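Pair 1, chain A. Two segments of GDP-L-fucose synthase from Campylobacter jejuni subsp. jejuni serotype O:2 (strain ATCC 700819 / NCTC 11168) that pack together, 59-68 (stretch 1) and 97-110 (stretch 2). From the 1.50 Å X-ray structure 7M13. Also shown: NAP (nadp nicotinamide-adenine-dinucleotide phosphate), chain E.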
# COMPACT_ATOMS: atom_id res chain seq x y z
N GLU A 59 23.48 14.09 7.48
CA GLU A 59 23.09 15.46 7.06
C GLU A 59 22.04 16.05 8.01
O GLU A 59 21.96 17.29 8.09
CB GLU A 59 22.59 15.46 5.62
CG GLU A 59 23.66 15.11 4.62
CD GLU A 59 24.66 16.22 4.35
OE1 GLU A 59 24.38 17.37 4.72
OE2 GLU A 59 25.72 15.91 3.76
N LYS A 60 21.23 15.22 8.69
CA LYS A 60 20.22 15.69 9.67
C LYS A 60 19.42 16.87 9.10
O LYS A 60 19.27 17.90 9.77
CB LYS A 60 20.89 16.07 10.98
CG LYS A 60 21.63 14.94 11.70
CD LYS A 60 20.69 13.90 12.24
CE LYS A 60 21.37 12.93 13.18
NZ LYS A 60 20.42 11.95 13.76
N PRO A 61 18.78 16.73 7.91
CA PRO A 61 17.91 17.79 7.42
C PRO A 61 16.76 18.07 8.39
O PRO A 61 16.27 17.20 9.09
CB PRO A 61 17.42 17.28 6.06
CG PRO A 61 17.46 15.78 6.21
CD PRO A 61 18.65 15.51 7.09
N GLU A 62 16.31 19.33 8.44
CA GLU A 62 15.23 19.76 9.33
C GLU A 62 13.87 19.70 8.62
O GLU A 62 12.90 19.46 9.28
CB GLU A 62 15.50 21.21 9.77
CG GLU A 62 16.73 21.34 10.66
CD GLU A 62 16.96 22.78 11.06
OE1 GLU A 62 16.21 23.29 11.93
OE2 GLU A 62 17.86 23.39 10.45
N TYR A 63 13.87 19.84 7.30
CA TYR A 63 12.65 19.89 6.45
C TYR A 63 12.95 19.07 5.22
O TYR A 63 14.07 19.10 4.66
CB TYR A 63 12.29 21.34 6.09
CG TYR A 63 11.90 22.10 7.31
CD1 TYR A 63 10.60 22.09 7.78
CD2 TYR A 63 12.83 22.84 8.01
CE1 TYR A 63 10.25 22.75 8.94
CE2 TYR A 63 12.50 23.51 9.18
CZ TYR A 63 11.20 23.46 9.65
OH TYR A 63 10.86 24.10 10.81
N VAL A 64 11.97 18.30 4.76
CA VAL A 64 12.10 17.43 3.58
C VAL A 64 10.96 17.70 2.60
O VAL A 64 9.77 17.69 3.01
CB VAL A 64 12.10 15.96 4.02
CG1 VAL A 64 12.12 15.04 2.81
CG2 VAL A 64 13.27 15.64 4.96
N PHE A 65 11.30 17.94 1.34
CA PHE A 65 10.35 17.88 0.20
C PHE A 65 10.64 16.64 -0.59
O PHE A 65 11.75 16.51 -1.17
CB PHE A 65 10.45 19.14 -0.66
CG PHE A 65 10.08 20.42 0.04
CD1 PHE A 65 8.78 20.89 0.00
CD2 PHE A 65 11.04 21.23 0.62
CE1 PHE A 65 8.42 22.07 0.63
CE2 PHE A 65 10.67 22.41 1.23
CZ PHE A 65 9.37 22.85 1.20
N LEU A 66 9.70 15.69 -0.58
CA LEU A 66 9.93 14.38 -1.21
C LEU A 66 9.35 14.43 -2.62
O LEU A 66 8.12 14.17 -2.77
CB LEU A 66 9.30 13.30 -0.36
CG LEU A 66 9.42 11.90 -0.90
CD1 LEU A 66 10.83 11.61 -1.41
CD2 LEU A 66 8.95 10.92 0.16
N THR A 67 10.15 14.73 -3.63
CA THR A 67 9.63 14.82 -5.02
C THR A 67 10.07 13.64 -5.88
O THR A 67 9.51 13.48 -6.96
CB THR A 67 10.00 16.13 -5.74
OG1 THR A 67 11.30 16.02 -6.34
CG2 THR A 67 9.93 17.33 -4.83
N ALA A 68 11.02 12.83 -5.42
CA ALA A 68 11.59 11.76 -6.24
C ALA A 68 10.54 10.68 -6.53
O ALA A 68 9.79 10.30 -5.62
CB ALA A 68 12.76 11.17 -5.52
N ASN A 97 13.18 7.30 7.69
CA ASN A 97 14.48 7.89 8.13
C ASN A 97 14.32 9.36 8.49
O ASN A 97 15.02 9.82 9.39
CB ASN A 97 15.61 7.59 7.15
CG ASN A 97 15.97 6.12 7.27
OD1 ASN A 97 16.58 5.73 8.28
ND2 ASN A 97 15.46 5.29 6.37
N SER A 98 13.28 10.04 8.00
CA SER A 98 12.95 11.41 8.46
C SER A 98 12.48 11.32 9.91
O SER A 98 12.96 12.08 10.74
CB SER A 98 11.89 12.04 7.59
OG SER A 98 12.38 12.34 6.31
N PHE A 99 11.57 10.41 10.21
CA PHE A 99 11.09 10.17 11.58
C PHE A 99 12.28 9.83 12.48
O PHE A 99 12.37 10.39 13.61
CB PHE A 99 10.02 9.07 11.60
CG PHE A 99 9.87 8.41 12.94
CD1 PHE A 99 9.28 9.06 14.00
CD2 PHE A 99 10.38 7.13 13.11
CE1 PHE A 99 9.17 8.45 15.24
CE2 PHE A 99 10.25 6.50 14.34
CZ PHE A 99 9.66 7.16 15.39
N LEU A 100 13.16 8.91 12.05
CA LEU A 100 14.22 8.41 12.96
C LEU A 100 15.18 9.55 13.30
O LEU A 100 15.84 9.48 14.38
CB LEU A 100 14.99 7.26 12.31
CG LEU A 100 14.33 5.89 12.31
CD1 LEU A 100 15.24 4.88 11.63
CD2 LEU A 100 14.00 5.45 13.75
N ASN A 101 15.31 10.53 12.42
CA ASN A 101 16.33 11.61 12.54
C ASN A 101 15.66 12.95 12.84
O ASN A 101 16.32 13.99 12.69
CB ASN A 101 17.22 11.63 11.30
CG ASN A 101 18.12 10.42 11.24
OD1 ASN A 101 19.18 10.34 11.89
ND2 ASN A 101 17.65 9.39 10.56
N ASN A 102 14.43 12.94 13.34
CA ASN A 102 13.78 14.10 13.99
C ASN A 102 13.60 15.25 13.00
O ASN A 102 13.73 16.43 13.35
CB ASN A 102 14.56 14.50 15.25
CG ASN A 102 14.60 13.33 16.21
OD1 ASN A 102 13.55 12.91 16.71
ND2 ASN A 102 15.76 12.72 16.38
N VAL A 103 13.35 14.93 11.73
CA VAL A 103 12.90 15.93 10.74
C VAL A 103 11.69 16.65 11.33
O VAL A 103 10.83 16.02 11.95
CB VAL A 103 12.58 15.24 9.41
CG1 VAL A 103 11.66 16.12 8.56
CG2 VAL A 103 13.84 14.84 8.68
N LYS A 104 11.67 17.98 11.21
CA LYS A 104 10.54 18.77 11.74
C LYS A 104 9.29 18.59 10.90
O LYS A 104 8.23 18.33 11.47
CB LYS A 104 10.94 20.23 11.84
CG LYS A 104 12.08 20.45 12.81
CD LYS A 104 12.53 21.88 12.92
CE LYS A 104 13.55 22.07 14.03
NZ LYS A 104 14.86 21.45 13.70
N LYS A 105 9.39 18.72 9.58
CA LYS A 105 8.22 18.60 8.71
C LYS A 105 8.64 18.06 7.35
O LYS A 105 9.78 18.30 6.92
CB LYS A 105 7.63 19.98 8.55
CG LYS A 105 6.15 20.04 8.36
CD LYS A 105 5.67 21.42 8.80
CE LYS A 105 4.32 21.60 8.21
NZ LYS A 105 3.75 22.87 8.67
N LEU A 106 7.74 17.32 6.72
CA LEU A 106 7.96 16.71 5.41
C LEU A 106 6.72 16.95 4.56
O LEU A 106 5.62 16.87 5.11
CB LEU A 106 8.20 15.20 5.61
CG LEU A 106 8.42 14.35 4.36
CD1 LEU A 106 9.37 13.19 4.67
CD2 LEU A 106 7.10 13.81 3.82
N VAL A 107 6.94 17.23 3.29
CA VAL A 107 5.85 17.30 2.29
C VAL A 107 6.11 16.24 1.23
O VAL A 107 7.22 16.14 0.72
CB VAL A 107 5.75 18.69 1.66
CG1 VAL A 107 4.82 18.66 0.44
CG2 VAL A 107 5.29 19.70 2.68
N PHE A 108 5.12 15.40 1.00
CA PHE A 108 5.13 14.33 -0.01
C PHE A 108 4.11 14.70 -1.08
O PHE A 108 3.06 15.26 -0.77
CB PHE A 108 4.76 12.99 0.64
CG PHE A 108 4.51 11.85 -0.32
CD1 PHE A 108 5.51 11.43 -1.18
CD2 PHE A 108 3.32 11.15 -0.27
CE1 PHE A 108 5.29 10.38 -2.05
CE2 PHE A 108 3.11 10.11 -1.15
CZ PHE A 108 4.09 9.74 -2.05
N PHE A 109 4.33 14.29 -2.31
CA PHE A 109 3.39 14.58 -3.43
C PHE A 109 2.72 13.29 -3.87
O PHE A 109 3.40 12.28 -4.22
CB PHE A 109 4.11 15.26 -4.57
CG PHE A 109 4.68 16.59 -4.17
CD1 PHE A 109 3.87 17.72 -4.16
CD2 PHE A 109 5.95 16.67 -3.65
CE1 PHE A 109 4.39 18.94 -3.74
CE2 PHE A 109 6.46 17.90 -3.23
CZ PHE A 109 5.67 19.02 -3.25
N GLY A 110 1.38 13.29 -3.87
CA GLY A 110 0.58 12.22 -4.45
C GLY A 110 0.11 12.56 -5.85
O GLY A 110 0.31 13.70 -6.31
PA NAP E . 10.19 14.02 -12.18
O1A NAP E . 9.80 12.75 -12.87
O2A NAP E . 10.37 15.25 -13.05
O5B NAP E . 11.53 13.87 -11.37
C5B NAP E . 11.73 12.76 -10.49
C4B NAP E . 13.12 12.88 -9.96
O4B NAP E . 13.29 11.82 -8.99
C3B NAP E . 14.23 12.71 -11.01
O3B NAP E . 15.12 13.82 -10.95
C2B NAP E . 14.87 11.37 -10.64
O2B NAP E . 16.28 11.34 -10.83
C1B NAP E . 14.59 11.30 -9.14
N9A NAP E . 14.63 9.94 -8.66
C8A NAP E . 13.84 8.89 -9.04
N7A NAP E . 14.19 7.74 -8.51
C5A NAP E . 15.29 8.05 -7.74
C6A NAP E . 16.12 7.26 -6.93
N6A NAP E . 16.00 5.93 -6.81
N1A NAP E . 17.14 7.88 -6.30
C2A NAP E . 17.28 9.21 -6.45
N3A NAP E . 16.56 10.05 -7.19
C4A NAP E . 15.57 9.40 -7.82
O3 NAP E . 9.11 14.34 -11.05
PN NAP E . 7.96 15.43 -11.06
O1N NAP E . 7.23 15.31 -12.34
O2N NAP E . 8.59 16.71 -10.68
O5D NAP E . 7.04 14.88 -9.86
C5D NAP E . 7.22 15.34 -8.55
C4D NAP E . 6.18 14.69 -7.68
O4D NAP E . 4.85 15.11 -8.11
C3D NAP E . 6.18 13.15 -7.72
O3D NAP E . 5.84 12.61 -6.43
C2D NAP E . 5.12 12.88 -8.74
O2D NAP E . 4.59 11.56 -8.68
C1D NAP E . 4.09 13.94 -8.42
N1N NAP E . 3.19 14.18 -9.56
C2N NAP E . 3.66 14.64 -10.76
C3N NAP E . 2.82 14.77 -11.82
C7N NAP E . 3.28 15.26 -13.15
O7N NAP E . 2.42 15.51 -14.02
N7N NAP E . 4.58 15.41 -13.35
C4N NAP E . 1.41 14.47 -11.68
C5N NAP E . 0.98 14.02 -10.37
C6N NAP E . 1.85 13.83 -9.43
P2B NAP E . 16.89 11.10 -12.31
O1X NAP E . 16.71 12.43 -12.99
O2X NAP E . 16.21 9.97 -12.95
O3X NAP E . 18.37 10.76 -12.04
O HOH W 1 18.39 13.24 15.37
O HOH W 2 17.17 14.69 10.02

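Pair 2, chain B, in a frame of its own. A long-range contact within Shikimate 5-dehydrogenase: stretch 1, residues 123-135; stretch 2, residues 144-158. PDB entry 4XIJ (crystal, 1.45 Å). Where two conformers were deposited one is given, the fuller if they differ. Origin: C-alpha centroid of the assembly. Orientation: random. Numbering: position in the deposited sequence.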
# COMPACT_ATOMS: atom_id res chain seq x y z
N GLY B 123 4.76 0.21 -11.84
CA GLY B 123 5.96 0.50 -12.62
C GLY B 123 6.09 1.97 -12.99
O GLY B 123 6.98 2.68 -12.50
N THR B 124 5.24 2.41 -13.92
CA THR B 124 5.09 3.85 -14.22
C THR B 124 3.60 4.11 -14.39
O THR B 124 2.81 3.19 -14.64
CB THR B 124 5.85 4.25 -15.52
OG1 THR B 124 5.81 5.66 -15.70
CG2 THR B 124 5.22 3.58 -16.77
N ALA B 125 3.21 5.37 -14.24
CA ALA B 125 1.82 5.75 -14.44
C ALA B 125 1.67 6.79 -15.56
O ALA B 125 0.62 7.44 -15.67
CB ALA B 125 1.23 6.29 -13.12
N GLY B 126 2.71 7.00 -16.39
CA GLY B 126 2.63 8.05 -17.40
C GLY B 126 2.52 9.44 -16.82
O GLY B 126 3.01 9.73 -15.73
N ASP B 127 1.83 10.30 -17.56
CA ASP B 127 1.72 11.72 -17.20
C ASP B 127 0.44 12.07 -16.44
O ASP B 127 0.44 12.94 -15.61
CB ASP B 127 1.77 12.60 -18.44
CG ASP B 127 3.11 12.56 -19.14
OD1 ASP B 127 4.12 12.02 -18.60
OD2 ASP B 127 3.11 13.07 -20.28
N SER B 128 -0.65 11.37 -16.75
CA SER B 128 -1.95 11.69 -16.17
C SER B 128 -2.54 10.42 -15.56
O SER B 128 -2.73 9.40 -16.23
CB SER B 128 -2.91 12.25 -17.23
OG SER B 128 -4.19 12.40 -16.63
N ALA B 129 -2.78 10.46 -14.26
CA ALA B 129 -3.26 9.26 -13.53
C ALA B 129 -4.52 9.56 -12.78
O ALA B 129 -4.69 10.68 -12.30
CB ALA B 129 -2.18 8.75 -12.53
N LEU B 130 -5.39 8.56 -12.67
CA LEU B 130 -6.62 8.66 -11.88
C LEU B 130 -6.47 7.85 -10.60
O LEU B 130 -5.87 6.77 -10.61
CB LEU B 130 -7.84 8.07 -12.65
CG LEU B 130 -7.97 8.53 -14.10
CD1 LEU B 130 -9.22 7.89 -14.73
CD2 LEU B 130 -8.03 10.08 -14.22
N VAL B 131 -7.04 8.35 -9.52
CA VAL B 131 -7.29 7.54 -8.32
C VAL B 131 -8.80 7.39 -8.27
O VAL B 131 -9.57 8.38 -8.29
CB VAL B 131 -6.76 8.22 -7.06
CG1 VAL B 131 -7.16 7.43 -5.82
CG2 VAL B 131 -5.26 8.36 -7.16
N ILE B 132 -9.27 6.14 -8.27
CA ILE B 132 -10.73 5.91 -8.18
C ILE B 132 -11.05 5.67 -6.70
O ILE B 132 -10.58 4.70 -6.12
CB ILE B 132 -11.21 4.68 -9.02
CG1 ILE B 132 -10.56 4.58 -10.41
CG2 ILE B 132 -12.74 4.69 -9.10
CD1 ILE B 132 -10.73 5.79 -11.26
N GLY B 133 -11.89 6.52 -6.12
CA GLY B 133 -12.24 6.44 -4.71
C GLY B 133 -11.52 7.47 -3.86
O GLY B 133 -10.52 8.10 -4.30
N SER B 134 -12.02 7.65 -2.64
CA SER B 134 -11.50 8.67 -1.73
C SER B 134 -11.33 8.14 -0.32
O SER B 134 -11.24 8.93 0.62
CB SER B 134 -12.41 9.91 -1.69
OG SER B 134 -13.72 9.56 -1.28
N GLY B 135 -11.25 6.82 -0.16
CA GLY B 135 -11.24 6.23 1.17
C GLY B 135 -9.84 6.14 1.75
O GLY B 135 -8.91 6.83 1.32
N ALA B 144 2.20 7.83 -3.96
CA ALA B 144 2.87 6.95 -4.91
C ALA B 144 2.83 7.49 -6.32
O ALA B 144 3.84 7.44 -7.03
CB ALA B 144 2.27 5.55 -4.86
N LEU B 145 1.66 7.99 -6.76
CA LEU B 145 1.59 8.51 -8.11
C LEU B 145 2.52 9.71 -8.26
O LEU B 145 3.21 9.85 -9.31
CB LEU B 145 0.13 8.84 -8.49
CG LEU B 145 -0.74 7.60 -8.69
CD1 LEU B 145 -2.23 8.07 -8.78
CD2 LEU B 145 -0.35 6.82 -9.92
N ALA B 146 2.58 10.58 -7.24
CA ALA B 146 3.49 11.70 -7.32
C ALA B 146 4.95 11.21 -7.40
O ALA B 146 5.77 11.79 -8.11
CB ALA B 146 3.34 12.64 -6.13
N GLU B 147 5.25 10.15 -6.66
CA GLU B 147 6.61 9.57 -6.68
C GLU B 147 6.92 8.89 -8.02
O GLU B 147 8.09 8.72 -8.37
CB GLU B 147 6.78 8.55 -5.55
CG GLU B 147 6.85 9.20 -4.18
CD GLU B 147 7.22 8.21 -3.14
OE1 GLU B 147 7.41 7.03 -3.50
OE2 GLU B 147 7.40 8.62 -1.99
N LEU B 148 5.89 8.49 -8.76
CA LEU B 148 6.10 7.97 -10.13
C LEU B 148 6.31 9.11 -11.14
O LEU B 148 6.52 8.85 -12.32
CB LEU B 148 4.92 7.10 -10.58
CG LEU B 148 4.73 5.80 -9.80
CD1 LEU B 148 3.47 5.05 -10.30
CD2 LEU B 148 6.00 4.96 -10.00
N GLY B 149 6.27 10.36 -10.69
CA GLY B 149 6.52 11.48 -11.59
C GLY B 149 5.33 11.83 -12.49
O GLY B 149 5.53 12.40 -13.55
N VAL B 150 4.12 11.44 -12.10
CA VAL B 150 2.96 11.88 -12.89
C VAL B 150 2.84 13.39 -12.83
O VAL B 150 3.23 14.04 -11.86
CB VAL B 150 1.62 11.33 -12.42
CG1 VAL B 150 1.57 9.80 -12.49
CG2 VAL B 150 1.29 11.90 -11.07
N GLN B 151 2.36 13.97 -13.92
CA GLN B 151 2.17 15.40 -13.94
C GLN B 151 0.82 15.79 -13.29
O GLN B 151 0.76 16.81 -12.58
CB GLN B 151 2.27 15.92 -15.39
CG GLN B 151 2.16 17.44 -15.53
CD GLN B 151 0.73 17.86 -15.69
OE1 GLN B 151 -0.09 17.07 -16.13
NE2 GLN B 151 0.43 19.10 -15.33
N ARG B 152 -0.23 14.99 -13.49
CA ARG B 152 -1.55 15.32 -12.97
C ARG B 152 -2.18 14.10 -12.31
O ARG B 152 -2.15 12.99 -12.87
CB ARG B 152 -2.48 15.82 -14.09
CG ARG B 152 -3.89 16.15 -13.59
CD ARG B 152 -4.79 16.86 -14.62
NE ARG B 152 -4.36 18.26 -14.81
CZ ARG B 152 -4.71 19.28 -14.02
NH1 ARG B 152 -5.48 19.10 -12.96
NH2 ARG B 152 -4.25 20.51 -14.29
N ILE B 153 -2.78 14.29 -11.14
CA ILE B 153 -3.53 13.27 -10.43
C ILE B 153 -4.97 13.74 -10.32
O ILE B 153 -5.24 14.82 -9.78
CB ILE B 153 -2.94 13.04 -9.03
CG1 ILE B 153 -1.50 12.55 -9.17
CG2 ILE B 153 -3.76 12.05 -8.28
CD1 ILE B 153 -0.72 12.53 -7.86
N THR B 154 -5.88 12.97 -10.90
CA THR B 154 -7.31 13.30 -10.82
C THR B 154 -7.99 12.30 -9.87
O THR B 154 -7.89 11.07 -10.05
CB THR B 154 -7.97 13.24 -12.22
OG1 THR B 154 -7.29 14.14 -13.09
CG2 THR B 154 -9.48 13.58 -12.19
N ILE B 155 -8.71 12.83 -8.89
CA ILE B 155 -9.42 12.02 -7.91
C ILE B 155 -10.83 11.81 -8.46
O ILE B 155 -11.61 12.77 -8.59
CB ILE B 155 -9.49 12.70 -6.53
CG1 ILE B 155 -8.11 13.14 -6.07
CG2 ILE B 155 -10.14 11.74 -5.49
CD1 ILE B 155 -7.02 12.03 -5.88
N VAL B 156 -11.14 10.58 -8.81
CA VAL B 156 -12.45 10.21 -9.37
C VAL B 156 -13.24 9.61 -8.25
O VAL B 156 -12.97 8.49 -7.81
CB VAL B 156 -12.28 9.24 -10.57
CG1 VAL B 156 -13.61 8.76 -11.08
CG2 VAL B 156 -11.42 9.88 -11.68
N ALA B 157 -14.19 10.36 -7.73
CA ALA B 157 -14.90 9.92 -6.54
C ALA B 157 -16.23 10.65 -6.46
O ALA B 157 -16.47 11.65 -7.15
CB ALA B 157 -14.07 10.20 -5.26
N ARG B 158 -17.10 10.16 -5.60
CA ARG B 158 -18.42 10.74 -5.41
C ARG B 158 -18.45 11.92 -4.47
O ARG B 158 -19.23 12.88 -4.66
CB ARG B 158 -19.36 9.66 -4.86
CG ARG B 158 -20.77 10.14 -4.65
CD ARG B 158 -21.70 8.98 -4.24
NE ARG B 158 -21.76 7.98 -5.31
CZ ARG B 158 -21.18 6.78 -5.29
NH1 ARG B 158 -20.51 6.37 -4.21
NH2 ARG B 158 -21.27 6.00 -6.36
O HOH W 3 7.09 6.36 -13.41
O HOH W 4 4.23 8.04 -13.86
O HOH W 5 4.95 13.36 -16.27
O HOH W 6 -5.20 12.88 -14.18
O HOH W 7 -16.16 9.53 -2.46

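Shared strand pairing in pair 1 (GDP-L-fucose synthase) and pair 2 (Shikimate 5-dehydrogenase). In both, a loop enters a short strand that pairs in parallel with a second strand, itself reached from the end of a helix through a tight turn; 14 central residues superpose with an RMSD of 0.9 Å. Y63(A), V64(A), F65(A) and L66(A) bridge K105(A), L106(A), V107(A) and F108(A), and the matching S128(B) to V131(B) bridge R152(B) to I155(B); pair 2 adds a bridge between I132(B) and V156(B). The ladder opens alike. E62(A) O accepts from K104(A) N at 2.7 Å, and at the matching positions D127(B) O accepts from Q151(B) N at 2.8 Å and also from R152(B) N at 3.0 Å. Next, V64(A) N donates to K105(A) O (3.1 Å) and A129(B) N to R152(B) O (3.0 Å); the return bonds, V107(A) N to V64(A) O and T154(B) N to A129(B) O, are both 2.9 Å.

The best-conserved side chain is V103(A), whose centre lies 0.3 Å from that of V150(B). Both valines pack under the first strand: V103(A) CG2 meets V64(A) CG2 at 3.8 Å, and V150(B) CG1 meets A129(B) CB at 3.9 Å. Where pair 1 has the larger V64(A) facing the small S98(A) (CG2 to OG, 3.7 Å), pair 2 has the small A129(B) facing the larger L145(B) (CB to CD2, 3.7 Å), so bulk moves from strand to helix. L145(B) also reaches V131(B), CD1 to CG2 at 3.4 Å. The strand-to-strand contact at this level is kept in both: L66(A) CD2 meets F108(A) CD1 at 3.7 Å, and V131(B) CB meets I155(B) CD1 at 4.0 Å.

On the other face, the ring of Y63(A) lies against K105(A) (CD1 to CB, 3.7 Å) and receives an off-centre CH-pi contact from K104(A), its CB 4.3 Å from the ring centroid. At S128(B) there is no ring; water 6 joins S128(B) OG, A129(B) O and T154(B) OG1. Two residues on, on the same face, F65(A) CD1 packs on V107(A) CB at 4.1 Å, and L130(B) CD2 on T154(B) CB at 3.7 Å.

The entry loops differ most in chemistry. Pair 1 uses charge: K104(A) NZ forms a salt bridge with E62(A) OE1 (2.9 Å), and K60(A) NZ donates to N101(A) OD1 (2.8 Å). L148(B), matching N101(A), makes an apolar contact instead, its CD1 3.8 Å from A125(B) CB. Water still links the loops: water 2 donates to P61(A) O and N101(A) O, as water 4 does to the matching G126(B) O and L148(B) O.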